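PDB 1PU6: 3-methyladenine DNA glycosylase from Helicobacter pylori, which removes alkylated bases such as 3-methyladenine from DNA, the first step of base excision repair. Local coordinates for residues E112-E117 with E121-Q126. Residues are numbered along the deposited sequence; the frame is centred on the assembly and turned at random.
Sequences ENFKQE and EWLLDQ
The ring edge of Phe-114 meets two neighbours of the next short helix: its CE1 lies 4.0 Å from Trp-122 CZ3, and its CZ lies 4.1 Å from Leu-123 CD2. Both partners sit near the plane of the phenyl ring. With CG anti to the backbone N (chi1 164°), the long, flat phenylalanine reaches across to the other helix even though its CB does not point there. Trp-122 answers with the benzo corner of its indole; leucine suits position 123 because its fork brings one methyl, CD2, beside the phenyl edge and, in plane, to the indole edge. Helices 111-117 and 120-124 form part of the all-helical HhH-GPD glycosylase fold; Phe-114 and Leu-123 both also touch helix 131-141, and Ile-104 of helix 90-108 packs on Phe-114 and Trp-122. The indole suits a partly exposed site because it is apolar toward Phe-114 while its NE1 hydrogen-bonds Asp-107. Gln-126 NE2 lies over the centre of one indole face, 3.4 Å above its plane. It also donates to Trp-122 O at 3.0 Å, nearly straight at 162°, from above that carbonyl's plane but within its own amide plane, while Asn-103 hydrogen-bonds Gln-126 OE1, which fixes the buried amide's rotation.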
ATOM      1  N   GLU A 112      17.142  -2.875   1.829  1.00 17.61           N
ATOM      2  CA  GLU A 112      17.407  -1.641   2.579  1.00 18.79           C
ATOM      3  C   GLU A 112      17.728  -0.471   1.640  1.00 18.03           C
ATOM      4  O   GLU A 112      17.194   0.628   1.811  1.00 19.40           O
ATOM      5  CB  GLU A 112      18.601  -1.840   3.542  1.00 19.63           C
ATOM      6  CG  GLU A 112      18.948  -0.594   4.359  1.00 24.94           C
ATOM      7  CD  GLU A 112      19.783  -0.916   5.600  0.50 28.77           C
ATOM      8  OE1 GLU A 112      20.202  -2.093   5.755  0.50 30.04           O
ATOM      9  OE2 GLU A 112      20.038   0.008   6.419  0.50 31.94           O
ATOM     10  N   ASN A 113      18.605  -0.694   0.656  1.00 16.98           N
ATOM     11  CA  ASN A 113      18.921   0.381  -0.281  1.00 16.78           C
ATOM     12  C   ASN A 113      17.742   0.728  -1.161  1.00 15.81           C
ATOM     13  O   ASN A 113      17.522   1.921  -1.461  1.00 17.26           O
ATOM     14  CB  ASN A 113      20.145   0.014  -1.129  1.00 17.53           C
ATOM     15  CG  ASN A 113      20.711   1.196  -1.890  1.00 17.82           C
ATOM     16  OD1 ASN A 113      21.006   2.285  -1.300  1.00 21.85           O
ATOM     17  ND2 ASN A 113      20.896   1.008  -3.205  1.00 23.53           N
ATOM     18  N   PHE A 114      16.972  -0.287  -1.555  1.00 15.74           N
ATOM     19  CA  PHE A 114      15.748  -0.061  -2.344  1.00 14.80           C
ATOM     20  C   PHE A 114      14.834   0.945  -1.632  1.00 14.94           C
ATOM     21  O   PHE A 114      14.290   1.861  -2.255  1.00 14.33           O
ATOM     22  CB  PHE A 114      15.016  -1.436  -2.546  1.00 13.65           C
ATOM     23  CG  PHE A 114      13.569  -1.342  -3.009  1.00 13.22           C
ATOM     24  CD1 PHE A 114      13.224  -1.251  -4.380  1.00 13.67           C
ATOM     25  CD2 PHE A 114      12.528  -1.470  -2.066  1.00 14.82           C
ATOM     26  CE1 PHE A 114      11.856  -1.229  -4.790  1.00 13.09           C
ATOM     27  CE2 PHE A 114      11.165  -1.420  -2.451  1.00 14.03           C
ATOM     28  CZ  PHE A 114      10.827  -1.332  -3.809  1.00 13.04           C
ATOM     29  N   LYS A 115      14.622   0.765  -0.323  1.00 15.59           N
ATOM     30  CA  LYS A 115      13.672   1.614   0.363  1.00 16.90           C
ATOM     31  C   LYS A 115      14.153   3.065   0.314  1.00 17.79           C
ATOM     32  O   LYS A 115      13.339   3.955   0.288  1.00 18.56           O
ATOM     33  CB  LYS A 115      13.490   1.209   1.847  1.00 17.63           C
ATOM     34  CG  LYS A 115      12.738  -0.088   2.062  1.00 19.14           C
ATOM     35  CD  LYS A 115      12.465  -0.384   3.560  1.00 25.19           C
ATOM     36  CE  LYS A 115      13.570  -1.116   4.191  1.00 30.34           C
ATOM     37  NZ  LYS A 115      13.315  -1.316   5.689  1.00 31.41           N
ATOM     38  N   GLN A 116      15.473   3.285   0.301  1.00 17.95           N
ATOM     39  CA  GLN A 116      16.017   4.631   0.204  1.00 19.63           C
ATOM     40  C   GLN A 116      15.955   5.229  -1.190  1.00 20.18           C
ATOM     41  O   GLN A 116      15.645   6.421  -1.315  1.00 22.99           O
ATOM     42  CB  GLN A 116      17.451   4.669   0.731  1.00 21.02           C
ATOM     43  CG  GLN A 116      18.114   6.035   0.774  0.50 22.41           C
ATOM     44  CD  GLN A 116      19.571   5.958   1.256  0.50 26.61           C
ATOM     45  OE1 GLN A 116      19.830   5.560   2.400  0.50 31.43           O
ATOM     46  NE2 GLN A 116      20.523   6.317   0.380  0.50 25.20           N
ATOM     47  N   GLU A 117      16.216   4.442  -2.240  1.00 17.84           N
ATOM     48  CA  GLU A 117      16.470   4.992  -3.572  1.00 18.83           C
ATOM     49  C   GLU A 117      15.381   4.788  -4.612  1.00 17.53           C
ATOM     50  O   GLU A 117      15.439   5.442  -5.691  1.00 18.50           O
ATOM     51  CB  GLU A 117      17.781   4.442  -4.126  1.00 19.60           C
ATOM     52  CG  GLU A 117      19.020   4.707  -3.250  1.00 22.30           C
ATOM     53  CD  GLU A 117      19.502   6.157  -3.278  1.00 28.70           C
ATOM     54  OE1 GLU A 117      20.340   6.504  -2.409  1.00 33.62           O
ATOM     55  OE2 GLU A 117      19.070   6.941  -4.191  1.00 31.25           O
ATOM     56  N   GLU A 121       8.546   5.850 -10.790  1.00 12.22           N
ATOM     57  CA  GLU A 121       8.648   5.453 -12.202  1.00 12.76           C
ATOM     58  C   GLU A 121       9.397   4.126 -12.362  1.00 12.01           C
ATOM     59  O   GLU A 121       9.067   3.332 -13.273  1.00 12.24           O
ATOM     60  CB  GLU A 121       9.298   6.591 -12.996  1.00 13.26           C
ATOM     61  CG  GLU A 121       8.387   7.835 -13.046  1.00 16.36           C
ATOM     62  CD  GLU A 121       8.392   8.655 -11.714  1.00 21.79           C
ATOM     63  OE1 GLU A 121       7.326   9.305 -11.413  1.00 24.77           O
ATOM     64  OE2 GLU A 121       9.413   8.654 -10.908  1.00 20.40           O
ATOM     65  N   TRP A 122      10.390   3.879 -11.495  1.00 11.54           N
ATOM     66  CA  TRP A 122      11.052   2.582 -11.514  1.00 11.93           C
ATOM     67  C   TRP A 122      10.012   1.439 -11.248  1.00 12.09           C
ATOM     68  O   TRP A 122       9.957   0.413 -11.956  1.00 11.66           O
ATOM     69  CB  TRP A 122      12.171   2.579 -10.451  1.00 11.89           C
ATOM     70  CG  TRP A 122      13.029   1.313 -10.576  1.00 11.50           C
ATOM     71  CD1 TRP A 122      14.228   1.187 -11.275  1.00 12.78           C
ATOM     72  CD2 TRP A 122      12.769   0.024  -9.981  1.00 10.45           C
ATOM     73  NE1 TRP A 122      14.668  -0.121 -11.211  1.00 14.64           N
ATOM     74  CE2 TRP A 122      13.841  -0.835 -10.362  1.00 10.06           C
ATOM     75  CE3 TRP A 122      11.754  -0.479  -9.142  1.00 11.72           C
ATOM     76  CZ2 TRP A 122      13.884  -2.221  -9.982  1.00 11.73           C
ATOM     77  CZ3 TRP A 122      11.832  -1.848  -8.720  1.00 12.49           C
ATOM     78  CH2 TRP A 122      12.881  -2.688  -9.179  1.00 11.58           C
ATOM     79  N   LEU A 123       9.137   1.649 -10.278  1.00 11.77           N
ATOM     80  CA  LEU A 123       8.116   0.585  -9.933  1.00 11.33           C
ATOM     81  C   LEU A 123       7.103   0.392 -11.105  1.00 12.69           C
ATOM     82  O   LEU A 123       6.741  -0.761 -11.449  1.00 11.93           O
ATOM     83  CB  LEU A 123       7.374   0.979  -8.666  1.00 12.43           C
ATOM     84  CG  LEU A 123       8.251   0.827  -7.408  1.00 10.60           C
ATOM     85  CD1 LEU A 123       7.556   1.561  -6.227  1.00 13.88           C
ATOM     86  CD2 LEU A 123       8.498  -0.698  -7.062  1.00 14.16           C
ATOM     87  N   LEU A 124       6.710   1.511 -11.734  1.00 12.04           N
ATOM     88  CA  LEU A 124       5.771   1.417 -12.864  1.00 12.63           C
ATOM     89  C   LEU A 124       6.386   0.713 -14.082  1.00 13.02           C
ATOM     90  O   LEU A 124       5.638   0.170 -14.934  1.00 14.69           O
ATOM     91  CB  LEU A 124       5.219   2.791 -13.275  1.00 13.05           C
ATOM     92  CG  LEU A 124       4.360   3.392 -12.154  1.00 15.16           C
ATOM     93  CD1 LEU A 124       4.104   4.888 -12.509  1.00 20.02           C
ATOM     94  CD2 LEU A 124       3.019   2.635 -11.907  1.00 15.63           C
ATOM     95  N   ASP A 125       7.720   0.710 -14.184  1.00 11.96           N
ATOM     96  CA  ASP A 125       8.392  -0.044 -15.221  1.00 11.37           C
ATOM     97  C   ASP A 125       8.515  -1.552 -14.954  1.00 12.24           C
ATOM     98  O   ASP A 125       9.095  -2.314 -15.776  1.00 14.95           O
ATOM     99  CB  ASP A 125       9.782   0.571 -15.483  1.00 12.13           C
ATOM    100  CG  ASP A 125       9.660   1.863 -16.323  0.50  7.93           C
ATOM    101  OD1 ASP A 125      10.578   2.719 -16.278  0.50  5.66           O
ATOM    102  OD2 ASP A 125       8.657   2.044 -17.044  0.50  7.04           O
ATOM    103  N   GLN A 126       7.975  -2.006 -13.827  1.00 12.21           N
ATOM    104  CA  GLN A 126       7.938  -3.430 -13.503  1.00 12.66           C
ATOM    105  C   GLN A 126       6.571  -3.959 -14.013  1.00 13.78           C
ATOM    106  O   GLN A 126       5.512  -3.509 -13.540  1.00 16.46           O
ATOM    107  CB  GLN A 126       8.085  -3.636 -11.983  1.00 13.01           C
ATOM    108  CG  GLN A 126       9.330  -2.905 -11.387  1.00 12.90           C
ATOM    109  CD  GLN A 126      10.605  -3.206 -12.173  1.00 13.76           C
ATOM    110  OE1 GLN A 126      10.913  -4.387 -12.396  1.00 17.89           O
ATOM    111  NE2 GLN A 126      11.392  -2.166 -12.532  1.00 15.50           N
TER